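Local coordinates for protein glutaredoxin (Chlorella sorokiniana, PDB 4I2U) that binds glutathione in a thioredoxin-fold pocket and, as a glutaredoxin, probably uses it as the reductant in thiol-disulfide exchange that serves cell redox homeostasis, at residues Y27-K30 with G31-L35; A34-F38 with L39-K43. All coordinates share one frame; numbering follows the deposited sequence.

The two contacts follow one another along the chain and overlap at A34 and L35. Neither nests in the other, and they do not cross. Contact 1 comes first, on helix 26-36, which follows strand 17-21. It joins successive turns of the helix from its glutathione end. Contact 2 takes over where contact 1 stops. It runs off the end of the helix into the loop that leads to strand 45-48, and closes the turn at L35-L39. Together they cover most of the helix and the return in one beta-alpha-beta unit. The helix side chains also reach helices 84-93 and 95-102.

Contact 1 (Y27-K30 with G31-L35); sequences YCVK and GKRAL. With GSH (glutathione), chain B.
G31 donates its backbone N to Y27 O at 2.9 Å, one helical turn back. The bond is somewhat bent at the hydrogen. Y27 itself turns outward to bound glutathione. CB1 of the ligand lies 3.6 Å above the plane of the Y27 ring, over its centre, and glutathione O11 comes within 3.4 Å of Y27 CD1. P72 and D85 also touch this tyrosine.

K32 N bonds to C28 O at 2.9 Å and is straighter, at 169°. The K32 side chain starts beside its own backbone N (chi1 -68°), which lays K32 CG 3.3 Å from C28 O. Beyond CG the chain is extended, and NZ makes a salt bridge with E48. C28 is the second cysteine of a CxxC sequence at the start of helix 26-36, as in thioredoxins; C25 is the first and lines the glutathione pocket. The helix is the crossover of the beta-alpha-beta unit between strands 17-21 and 45-48. C28 is buried and packs on S21, V71 and P72.

R33 N continues the i to i+4 pattern with V29 O. Its side chain lies alongside V29, both pointing the same way. V29 CG1 is anti to the backbone N (chi1 171°), which brings this methyl over one face of the R33 guanidinium, 3.3 Å above the plane and offset toward the rim. V29 CG1 is 3.5 Å from R33 CZ.

A34 N bonds to K30 O at 3.0 Å. The A34 methyl sits beside the same oxygen and packs on T87 and A91 of helix 84-93. The K30 chain bends at chi3, and its NZ forms a salt bridge with D85 of the glutathione pocket.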
# COMPACT_ATOMS: atom_id res chain seq x y z
N TYR A 27 4.81 11.42 -1.41
CA TYR A 27 4.33 10.33 -2.27
C TYR A 27 3.46 9.39 -1.47
O TYR A 27 2.47 8.86 -1.99
CB TYR A 27 5.51 9.63 -2.96
CG TYR A 27 6.16 10.55 -3.96
CD1 TYR A 27 5.68 10.64 -5.25
CD2 TYR A 27 7.22 11.36 -3.60
CE1 TYR A 27 6.23 11.50 -6.17
CE2 TYR A 27 7.78 12.22 -4.51
CZ TYR A 27 7.29 12.29 -5.79
OH TYR A 27 7.87 13.16 -6.68
N CYS A 28 3.81 9.18 -0.21
CA CYS A 28 2.98 8.40 0.70
C CYS A 28 1.65 9.11 0.95
O CYS A 28 0.59 8.48 0.91
CB CYS A 28 3.73 8.14 2.01
SG CYS A 28 5.16 7.09 1.77
N VAL A 29 1.70 10.42 1.18
CA VAL A 29 0.47 11.20 1.34
C VAL A 29 -0.39 11.08 0.08
O VAL A 29 -1.61 10.89 0.16
CB VAL A 29 0.80 12.68 1.62
CG1 VAL A 29 -0.45 13.53 1.58
CG2 VAL A 29 1.49 12.81 2.98
N LYS A 30 0.23 11.20 -1.08
CA LYS A 30 -0.50 11.10 -2.34
C LYS A 30 -1.17 9.73 -2.50
O LYS A 30 -2.32 9.63 -2.93
CB LYS A 30 0.47 11.35 -3.50
CG LYS A 30 -0.11 11.25 -4.89
CD LYS A 30 1.00 11.35 -5.95
CE LYS A 30 1.76 12.67 -5.88
NZ LYS A 30 2.49 12.90 -7.17
N GLY A 31 -0.46 8.66 -2.16
CA GLY A 31 -1.01 7.32 -2.24
C GLY A 31 -2.17 7.13 -1.28
O GLY A 31 -3.21 6.55 -1.63
N LYS A 32 -2.02 7.61 -0.05
CA LYS A 32 -3.09 7.57 0.92
C LYS A 32 -4.32 8.31 0.45
O LYS A 32 -5.44 7.78 0.52
CB LYS A 32 -2.64 8.12 2.26
CG LYS A 32 -1.61 7.26 2.97
CD LYS A 32 -0.94 8.02 4.10
CE LYS A 32 -0.05 7.13 4.95
NZ LYS A 32 0.72 7.93 5.91
N ARG A 33 -4.15 9.53 -0.06
CA ARG A 33 -5.30 10.31 -0.51
C ARG A 33 -6.00 9.65 -1.67
O ARG A 33 -7.23 9.69 -1.77
CB ARG A 33 -4.87 11.74 -0.84
CG ARG A 33 -4.56 12.57 0.41
CD ARG A 33 -3.94 13.93 0.08
NE ARG A 33 -3.80 14.76 1.28
CZ ARG A 33 -3.02 15.84 1.38
NH1 ARG A 33 -2.29 16.24 0.35
NH2 ARG A 33 -2.97 16.52 2.53
N ALA A 34 -5.25 9.02 -2.56
CA ALA A 34 -5.85 8.29 -3.67
C ALA A 34 -6.73 7.14 -3.17
O ALA A 34 -7.86 6.97 -3.62
CB ALA A 34 -4.77 7.77 -4.60
N LEU A 35 -6.21 6.34 -2.25
CA LEU A 35 -6.97 5.24 -1.69
C LEU A 35 -8.20 5.73 -0.91
O LEU A 35 -9.26 5.09 -0.95
CB LEU A 35 -6.07 4.41 -0.77
CG LEU A 35 -4.93 3.66 -1.49
CD1 LEU A 35 -3.90 3.22 -0.49
CD2 LEU A 35 -5.48 2.48 -2.26
N1 GSH B . 8.10 8.33 -7.67
CA1 GSH B . 8.13 7.60 -6.40
C1 GSH B . 6.70 7.28 -6.04
O11 GSH B . 5.81 7.67 -6.82
O12 GSH B . 6.43 6.62 -5.01
CB1 GSH B . 8.87 8.45 -5.37
CG1 GSH B . 9.06 7.75 -4.03
CD1 GSH B . 10.26 8.30 -3.28
OE1 GSH B . 11.33 8.53 -3.84
N2 GSH B . 10.12 8.47 -1.97
CA2 GSH B . 11.24 8.88 -1.12
C2 GSH B . 12.01 7.70 -0.57
O2 GSH B . 11.53 6.57 -0.59
CB2 GSH B . 10.73 9.75 0.03
SG2 GSH B . 10.15 11.37 -0.56
N3 GSH B . 13.23 7.93 -0.12
CA3 GSH B . 14.10 6.85 0.28
C3 GSH B . 13.73 6.20 1.60
O31 GSH B . 12.90 6.73 2.37
O32 GSH B . 14.31 5.12 1.84

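Contact 2 (A34-F38 with L39-K43); sequences ALEKF and LPKSK
L39 N donates to L35 O at 3.1 Å. The donor N lies in the plane of the L35 carbonyl, but the bond bends to 140° at the hydrogen. F38 N uses the same oxygen, so two backbone donors grip L35 O as the chain leaves the helix. A second backbone link is a CA-H...O contact, with E36 CA 3.2 Å from L39 O.

The apolar part centres on L39, which is buried. Its CG stands beside its own backbone N (chi1 -47°), and the branch lies over the preceding peptide, with L39 CG 3.5 Å from F38 C. L39 CD1 reaches back to L35 CB at 4.5 Å, a loose touch. L35 and L39 both pack on V17 and I44. The F38 ring leads away from the loop and takes K37 CB over the centre of one face. It touches A91, E97 and L100.

The charged pair is E36 and K41, whose chains cross obliquely. E36 OE2 meets the aliphatic part of the lysine, 3.4 Å from K41 CG. The charges themselves stay apart, E36 OE2 and K41 NZ being 4.8 Å from each other, so any attraction is probably modest. An alanine at E36 takes away the carboxylate that lies across the K41 chain, and that chain is likely to turn more freely, its charge without this acidic neighbour.

Past P40 the chain makes a short 3-10 turn, closed by K43 N on P40 O. This is the return of a beta-alpha-beta crossover in the thioredoxin fold, where the chain leaves helix 26-36 and heads for edge strand 45-48.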
# COMPACT_ATOMS: atom_id res chain seq x y z
N ALA A 34 -5.25 9.02 -2.56
CA ALA A 34 -5.85 8.29 -3.67
C ALA A 34 -6.73 7.14 -3.17
O ALA A 34 -7.86 6.97 -3.62
CB ALA A 34 -4.77 7.77 -4.60
N LEU A 35 -6.21 6.34 -2.25
CA LEU A 35 -6.97 5.24 -1.69
C LEU A 35 -8.20 5.73 -0.91
O LEU A 35 -9.26 5.09 -0.95
CB LEU A 35 -6.07 4.41 -0.77
CG LEU A 35 -4.93 3.66 -1.49
CD1 LEU A 35 -3.90 3.22 -0.49
CD2 LEU A 35 -5.48 2.48 -2.26
N GLU A 36 -8.08 6.88 -0.25
CA GLU A 36 -9.15 7.39 0.59
C GLU A 36 -10.32 7.92 -0.21
O GLU A 36 -11.37 8.18 0.36
CB GLU A 36 -8.62 8.48 1.52
CG GLU A 36 -7.75 7.94 2.65
CD GLU A 36 -6.90 8.99 3.32
OE1 GLU A 36 -7.10 10.19 3.07
OE2 GLU A 36 -6.01 8.60 4.11
N LYS A 37 -10.17 8.05 -1.52
CA LYS A 37 -11.32 8.37 -2.37
C LYS A 37 -12.33 7.24 -2.33
O LYS A 37 -13.52 7.45 -2.57
CB LYS A 37 -10.88 8.59 -3.81
CG LYS A 37 -9.97 9.77 -4.04
CD LYS A 37 -9.45 9.75 -5.47
CE LYS A 37 -8.56 10.94 -5.77
NZ LYS A 37 -9.34 12.19 -6.01
N PHE A 38 -11.87 6.02 -2.07
CA PHE A 38 -12.71 4.83 -2.20
C PHE A 38 -12.96 4.10 -0.91
O PHE A 38 -13.98 3.40 -0.80
CB PHE A 38 -12.07 3.88 -3.21
CG PHE A 38 -11.73 4.54 -4.51
CD1 PHE A 38 -12.75 4.98 -5.33
CD2 PHE A 38 -10.43 4.77 -4.88
CE1 PHE A 38 -12.47 5.61 -6.52
CE2 PHE A 38 -10.14 5.40 -6.08
CZ PHE A 38 -11.16 5.82 -6.89
N LEU A 39 -12.05 4.26 0.05
CA LEU A 39 -12.03 3.51 1.30
C LEU A 39 -11.78 4.44 2.45
O LEU A 39 -11.02 5.40 2.33
CB LEU A 39 -10.82 2.58 1.32
CG LEU A 39 -10.54 1.72 0.08
CD1 LEU A 39 -9.11 1.27 0.07
CD2 LEU A 39 -11.47 0.53 0.05
N PRO A 40 -12.32 4.12 3.62
CA PRO A 40 -11.94 4.93 4.77
C PRO A 40 -10.56 4.55 5.27
O PRO A 40 -10.06 3.46 5.01
CB PRO A 40 -13.01 4.60 5.82
CG PRO A 40 -13.60 3.32 5.40
CD PRO A 40 -13.37 3.14 3.93
N LYS A 41 -9.97 5.47 6.03
CA LYS A 41 -8.64 5.26 6.60
C LYS A 41 -8.57 3.99 7.44
O LYS A 41 -7.53 3.33 7.48
CB LYS A 41 -8.22 6.45 7.47
CG LYS A 41 -8.01 7.72 6.70
CD LYS A 41 -7.47 8.84 7.59
CE LYS A 41 -7.67 10.21 6.94
NZ LYS A 41 -7.22 11.33 7.82
N SER A 42 -9.66 3.62 8.09
CA SER A 42 -9.63 2.46 8.98
C SER A 42 -9.61 1.15 8.19
O SER A 42 -9.44 0.07 8.77
CB SER A 42 -10.83 2.49 9.91
OG SER A 42 -12.00 2.43 9.13
N LYS A 43 -9.80 1.24 6.87
CA LYS A 43 -9.67 0.06 6.00
C LYS A 43 -8.37 0.05 5.19
O LYS A 43 -8.16 -0.84 4.37
CB LYS A 43 -10.86 -0.02 5.05
CG LYS A 43 -12.20 -0.14 5.77
CD LYS A 43 -12.24 -1.38 6.65
CE LYS A 43 -13.66 -1.69 7.11
NZ LYS A 43 -14.45 -2.34 6.04